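Local coordinates for replication protein B (Plasmid RSF1010, PDB 3H20) that synthesises primers on single-stranded DNA for plasmid replication and also forms part of a longer mobilisation protein that nicks oriT, at residues 10-24 with 37-51. Numbering follows the deposited sequence.
Sequences IGRQLKAMGCERFDI and REWSAAEVLQNTPWL
Strands 21-24 and 37-40 pair antiparallel, illustrating how a hairpin can carry a pair of helices on one of its faces. F22 and W39 form a hydrogen-bonded pair, as do I24 and R37, and the I24 N to R37 O bond (2.8 Å) is nearly linear. At the strand end, A41 N makes a weak bond to E20 O as helix 41-46 begins, with S40 and E43 forming a capping box. That helix runs nearly antiparallel to helix 10-17, their axes 10.5 Å apart.

The face bearing F22, I24 and W39 is largely apolar. L14 CD1 sits 3.9 Å from A41 CB and touches V44 and L45, while CD2 lies over the centre of the F22 ring, whose edge meets A41 CB. With chi1 of I10 at -68°, CG2 stands anti to the backbone N and packs against L45 CD2 at 3.6 Å, leaving CD1 to meet T48. I24 crosses W39 at about a right angle, CG1 lying 3.7 Å from CE3, and reaches V44 CG1 and L51 CD2 with its CD1 and CG2.

On the other face, R21 bends at chi3 (75°) and its NE bonds to the anti lone pair of E38 OE2 at 2.9 Å. A longer salt bridge and two bridging waters link its guanidinium to E43, whose OE1 also accepts from S40 N. A third water joins the neighbouring carboxylates of D23 and E38, while R64 and R141 bind D23.

Strand 21-28 lies between 34-40 and 59-65 in the sheet; I63 of the latter touches F22 and also L14 of helix 6-17.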
# COMPACT_ATOMS: atom_id res chain seq x y z
N ILE A 10 1.55 2.65 -32.03
CA ILE A 10 2.62 2.57 -31.03
C ILE A 10 3.45 3.86 -31.06
O ILE A 10 3.69 4.48 -30.02
CB ILE A 10 3.52 1.32 -31.25
CG1 ILE A 10 2.74 0.03 -30.98
CG2 ILE A 10 4.79 1.35 -30.34
CD1 ILE A 10 3.42 -1.26 -31.55
N GLY A 11 3.88 4.25 -32.25
CA GLY A 11 4.65 5.49 -32.45
C GLY A 11 3.99 6.74 -31.88
O GLY A 11 4.64 7.51 -31.18
N ARG A 12 2.70 6.93 -32.18
CA ARG A 12 1.93 8.06 -31.60
C ARG A 12 1.77 7.97 -30.09
O ARG A 12 1.86 9.00 -29.42
CB ARG A 12 0.55 8.19 -32.24
CG ARG A 12 0.56 8.68 -33.67
CD ARG A 12 -0.86 8.70 -34.26
NE ARG A 12 -0.79 9.11 -35.66
CZ ARG A 12 -1.84 9.24 -36.48
NH1 ARG A 12 -3.07 8.99 -36.06
NH2 ARG A 12 -1.64 9.63 -37.73
N GLN A 13 1.53 6.77 -29.56
CA GLN A 13 1.37 6.58 -28.11
C GLN A 13 2.66 6.89 -27.34
O GLN A 13 2.63 7.62 -26.34
CB GLN A 13 0.83 5.17 -27.75
CG GLN A 13 0.64 4.94 -26.22
CD GLN A 13 -0.20 3.71 -25.85
OE1 GLN A 13 -0.89 3.11 -26.69
NE2 GLN A 13 -0.19 3.36 -24.55
N LEU A 14 3.79 6.35 -27.81
CA LEU A 14 5.11 6.65 -27.22
C LEU A 14 5.46 8.15 -27.24
O LEU A 14 5.99 8.67 -26.25
CB LEU A 14 6.25 5.86 -27.91
CG LEU A 14 6.13 4.32 -27.97
CD1 LEU A 14 7.29 3.70 -28.76
CD2 LEU A 14 6.03 3.71 -26.58
N LYS A 15 5.16 8.84 -28.34
CA LYS A 15 5.42 10.27 -28.42
C LYS A 15 4.56 11.03 -27.41
O LYS A 15 5.06 11.93 -26.73
CB LYS A 15 5.19 10.83 -29.84
CG LYS A 15 5.42 12.36 -29.96
CD LYS A 15 5.00 12.87 -31.34
CE LYS A 15 4.70 14.37 -31.33
NZ LYS A 15 4.44 14.86 -32.72
N ALA A 16 3.27 10.65 -27.32
CA ALA A 16 2.33 11.34 -26.43
C ALA A 16 2.70 11.10 -24.96
O ALA A 16 2.53 11.99 -24.11
CB ALA A 16 0.91 10.86 -26.69
N MET A 17 3.18 9.90 -24.67
CA MET A 17 3.67 9.58 -23.33
C MET A 17 4.96 10.34 -23.05
O MET A 17 5.15 10.87 -21.96
CB MET A 17 3.84 8.07 -23.15
CG MET A 17 2.49 7.31 -23.04
SD MET A 17 2.71 5.52 -22.92
CE MET A 17 3.07 5.34 -21.17
N GLY A 18 5.84 10.40 -24.05
CA GLY A 18 7.01 11.26 -24.00
C GLY A 18 8.23 10.75 -23.25
O GLY A 18 9.23 11.47 -23.17
N CYS A 19 8.16 9.54 -22.71
CA CYS A 19 9.29 8.98 -21.94
C CYS A 19 10.45 8.57 -22.84
O CYS A 19 10.26 8.21 -24.01
CB CYS A 19 8.86 7.76 -21.12
SG CYS A 19 7.26 7.90 -20.33
N GLU A 20 11.66 8.60 -22.27
CA GLU A 20 12.83 8.02 -22.93
C GLU A 20 12.79 6.49 -22.87
O GLU A 20 13.16 5.82 -23.84
CB GLU A 20 14.13 8.55 -22.32
CG GLU A 20 14.33 10.05 -22.50
CD GLU A 20 14.64 10.46 -23.94
OE1 GLU A 20 14.88 9.57 -24.80
OE2 GLU A 20 14.66 11.68 -24.21
N ARG A 21 12.35 5.94 -21.74
CA ARG A 21 12.33 4.48 -21.55
C ARG A 21 11.00 3.99 -20.95
O ARG A 21 10.37 4.71 -20.15
CB ARG A 21 13.51 4.01 -20.71
CG ARG A 21 14.90 4.32 -21.31
CD ARG A 21 16.04 3.66 -20.52
NE ARG A 21 16.14 2.22 -20.76
CZ ARG A 21 16.77 1.66 -21.79
NH1 ARG A 21 17.38 2.40 -22.71
NH2 ARG A 21 16.79 0.34 -21.90
N PHE A 22 10.60 2.77 -21.32
CA PHE A 22 9.31 2.18 -20.96
C PHE A 22 9.50 0.74 -20.47
O PHE A 22 10.41 0.04 -20.91
CB PHE A 22 8.40 2.12 -22.21
CG PHE A 22 8.08 3.47 -22.82
CD1 PHE A 22 8.91 4.03 -23.80
CD2 PHE A 22 6.93 4.16 -22.44
CE1 PHE A 22 8.61 5.27 -24.37
CE2 PHE A 22 6.62 5.41 -23.00
CZ PHE A 22 7.46 5.96 -23.98
N ASP A 23 8.61 0.30 -19.57
CA ASP A 23 8.45 -1.12 -19.30
C ASP A 23 7.35 -1.63 -20.22
O ASP A 23 6.27 -1.03 -20.28
CB ASP A 23 8.03 -1.38 -17.85
CG ASP A 23 9.10 -1.01 -16.86
OD1 ASP A 23 10.30 -1.18 -17.19
OD2 ASP A 23 8.73 -0.54 -15.77
N ILE A 24 7.63 -2.72 -20.92
CA ILE A 24 6.61 -3.41 -21.71
C ILE A 24 6.29 -4.72 -21.00
O ILE A 24 7.20 -5.50 -20.68
CB ILE A 24 7.05 -3.68 -23.17
CG1 ILE A 24 7.27 -2.37 -23.96
CG2 ILE A 24 6.07 -4.62 -23.90
CD1 ILE A 24 6.00 -1.51 -24.18
N ARG A 37 9.95 -6.38 -19.95
CA ARG A 37 11.20 -5.87 -20.53
C ARG A 37 11.26 -4.35 -20.43
O ARG A 37 10.24 -3.68 -20.53
CB ARG A 37 11.34 -6.27 -22.01
CG ARG A 37 11.00 -7.73 -22.37
CD ARG A 37 11.82 -8.75 -21.63
NE ARG A 37 13.26 -8.56 -21.77
CZ ARG A 37 14.18 -9.20 -21.05
NH1 ARG A 37 13.80 -10.09 -20.13
NH2 ARG A 37 15.47 -8.96 -21.24
N GLU A 38 12.46 -3.80 -20.23
CA GLU A 38 12.66 -2.35 -20.26
C GLU A 38 13.39 -1.95 -21.54
O GLU A 38 14.49 -2.46 -21.82
CB GLU A 38 13.42 -1.85 -19.03
CG GLU A 38 13.48 -0.32 -18.94
CD GLU A 38 14.48 0.18 -17.91
OE1 GLU A 38 14.32 -0.11 -16.71
OE2 GLU A 38 15.44 0.87 -18.32
N TRP A 39 12.79 -1.03 -22.28
CA TRP A 39 13.23 -0.65 -23.63
C TRP A 39 13.09 0.85 -23.89
O TRP A 39 12.12 1.46 -23.45
CB TRP A 39 12.34 -1.36 -24.67
CG TRP A 39 12.57 -2.86 -24.83
CD1 TRP A 39 13.74 -3.53 -24.67
CD2 TRP A 39 11.60 -3.82 -25.26
NE1 TRP A 39 13.55 -4.88 -24.93
CE2 TRP A 39 12.24 -5.08 -25.30
CE3 TRP A 39 10.23 -3.75 -25.60
CZ2 TRP A 39 11.58 -6.26 -25.67
CZ3 TRP A 39 9.57 -4.93 -25.96
CH2 TRP A 39 10.25 -6.16 -25.99
N SER A 40 14.03 1.44 -24.64
CA SER A 40 13.82 2.78 -25.20
C SER A 40 12.62 2.75 -26.16
O SER A 40 12.20 1.67 -26.59
CB SER A 40 15.07 3.28 -25.95
OG SER A 40 15.37 2.44 -27.06
N ALA A 41 12.06 3.91 -26.48
CA ALA A 41 11.02 4.01 -27.50
C ALA A 41 11.45 3.34 -28.83
O ALA A 41 10.66 2.61 -29.44
CB ALA A 41 10.61 5.48 -27.73
N ALA A 42 12.69 3.57 -29.25
CA ALA A 42 13.25 2.94 -30.46
C ALA A 42 13.24 1.42 -30.37
O ALA A 42 12.97 0.72 -31.37
CB ALA A 42 14.67 3.47 -30.73
N GLU A 43 13.56 0.90 -29.18
CA GLU A 43 13.58 -0.54 -28.93
C GLU A 43 12.16 -1.15 -28.89
O GLU A 43 11.98 -2.29 -29.33
CB GLU A 43 14.38 -0.90 -27.66
CG GLU A 43 15.88 -0.57 -27.76
CD GLU A 43 16.63 -0.70 -26.43
OE1 GLU A 43 16.01 -0.53 -25.35
OE2 GLU A 43 17.85 -0.95 -26.46
N VAL A 44 11.18 -0.41 -28.39
CA VAL A 44 9.77 -0.85 -28.41
C VAL A 44 9.33 -1.08 -29.87
O VAL A 44 8.80 -2.14 -30.21
CB VAL A 44 8.81 0.16 -27.72
CG1 VAL A 44 7.36 -0.35 -27.77
CG2 VAL A 44 9.23 0.41 -26.25
N LEU A 45 9.59 -0.09 -30.72
CA LEU A 45 9.30 -0.19 -32.15
C LEU A 45 10.07 -1.32 -32.84
O LEU A 45 9.51 -2.05 -33.68
CB LEU A 45 9.51 1.18 -32.84
CG LEU A 45 8.43 2.21 -32.46
CD1 LEU A 45 8.81 3.65 -32.83
CD2 LEU A 45 7.08 1.87 -33.10
N GLN A 46 11.35 -1.49 -32.48
CA GLN A 46 12.19 -2.56 -33.01
C GLN A 46 11.62 -3.94 -32.69
O GLN A 46 11.85 -4.91 -33.42
CB GLN A 46 13.60 -2.45 -32.40
CG GLN A 46 14.68 -3.22 -33.12
CD GLN A 46 16.03 -3.17 -32.39
OE1 GLN A 46 16.17 -2.54 -31.35
NE2 GLN A 46 17.03 -3.84 -32.95
N ASN A 47 10.91 -4.03 -31.57
CA ASN A 47 10.36 -5.32 -31.09
C ASN A 47 8.90 -5.56 -31.47
O ASN A 47 8.28 -6.51 -31.01
CB ASN A 47 10.57 -5.44 -29.58
CG ASN A 47 11.97 -5.89 -29.22
OD1 ASN A 47 12.30 -7.07 -29.35
ND2 ASN A 47 12.80 -4.95 -28.78
N THR A 48 8.35 -4.70 -32.32
CA THR A 48 6.95 -4.83 -32.73
C THR A 48 6.62 -6.20 -33.38
O THR A 48 5.57 -6.79 -33.07
CB THR A 48 6.50 -3.63 -33.59
OG1 THR A 48 6.62 -2.43 -32.80
CG2 THR A 48 5.03 -3.75 -34.03
N PRO A 49 7.50 -6.71 -34.26
CA PRO A 49 7.22 -8.06 -34.78
C PRO A 49 7.06 -9.09 -33.67
O PRO A 49 6.13 -9.89 -33.71
CB PRO A 49 8.47 -8.37 -35.63
CG PRO A 49 8.93 -7.03 -36.10
CD PRO A 49 8.71 -6.14 -34.87
N TRP A 50 7.95 -9.09 -32.68
CA TRP A 50 7.85 -10.06 -31.58
C TRP A 50 6.55 -9.86 -30.77
O TRP A 50 5.89 -10.84 -30.42
CB TRP A 50 9.08 -10.01 -30.67
CG TRP A 50 9.02 -11.02 -29.56
CD1 TRP A 50 9.03 -12.38 -29.68
CD2 TRP A 50 8.93 -10.74 -28.16
NE1 TRP A 50 8.96 -12.97 -28.44
CE2 TRP A 50 8.90 -11.99 -27.49
CE3 TRP A 50 8.86 -9.56 -27.41
CZ2 TRP A 50 8.80 -12.09 -26.09
CZ3 TRP A 50 8.77 -9.66 -26.01
CH2 TRP A 50 8.74 -10.92 -25.38
N LEU A 51 6.21 -8.61 -30.47
CA LEU A 51 4.98 -8.29 -29.71
C LEU A 51 3.72 -8.75 -30.44
O LEU A 51 2.80 -9.27 -29.81
CB LEU A 51 4.90 -6.78 -29.38
CG LEU A 51 6.01 -6.19 -28.47
CD1 LEU A 51 5.84 -4.67 -28.38
CD2 LEU A 51 6.02 -6.82 -27.08
O HOH W 1 18.88 0.90 -24.49
O HOH W 2 17.28 -1.78 -23.31
O HOH W 3 11.97 -0.32 -15.43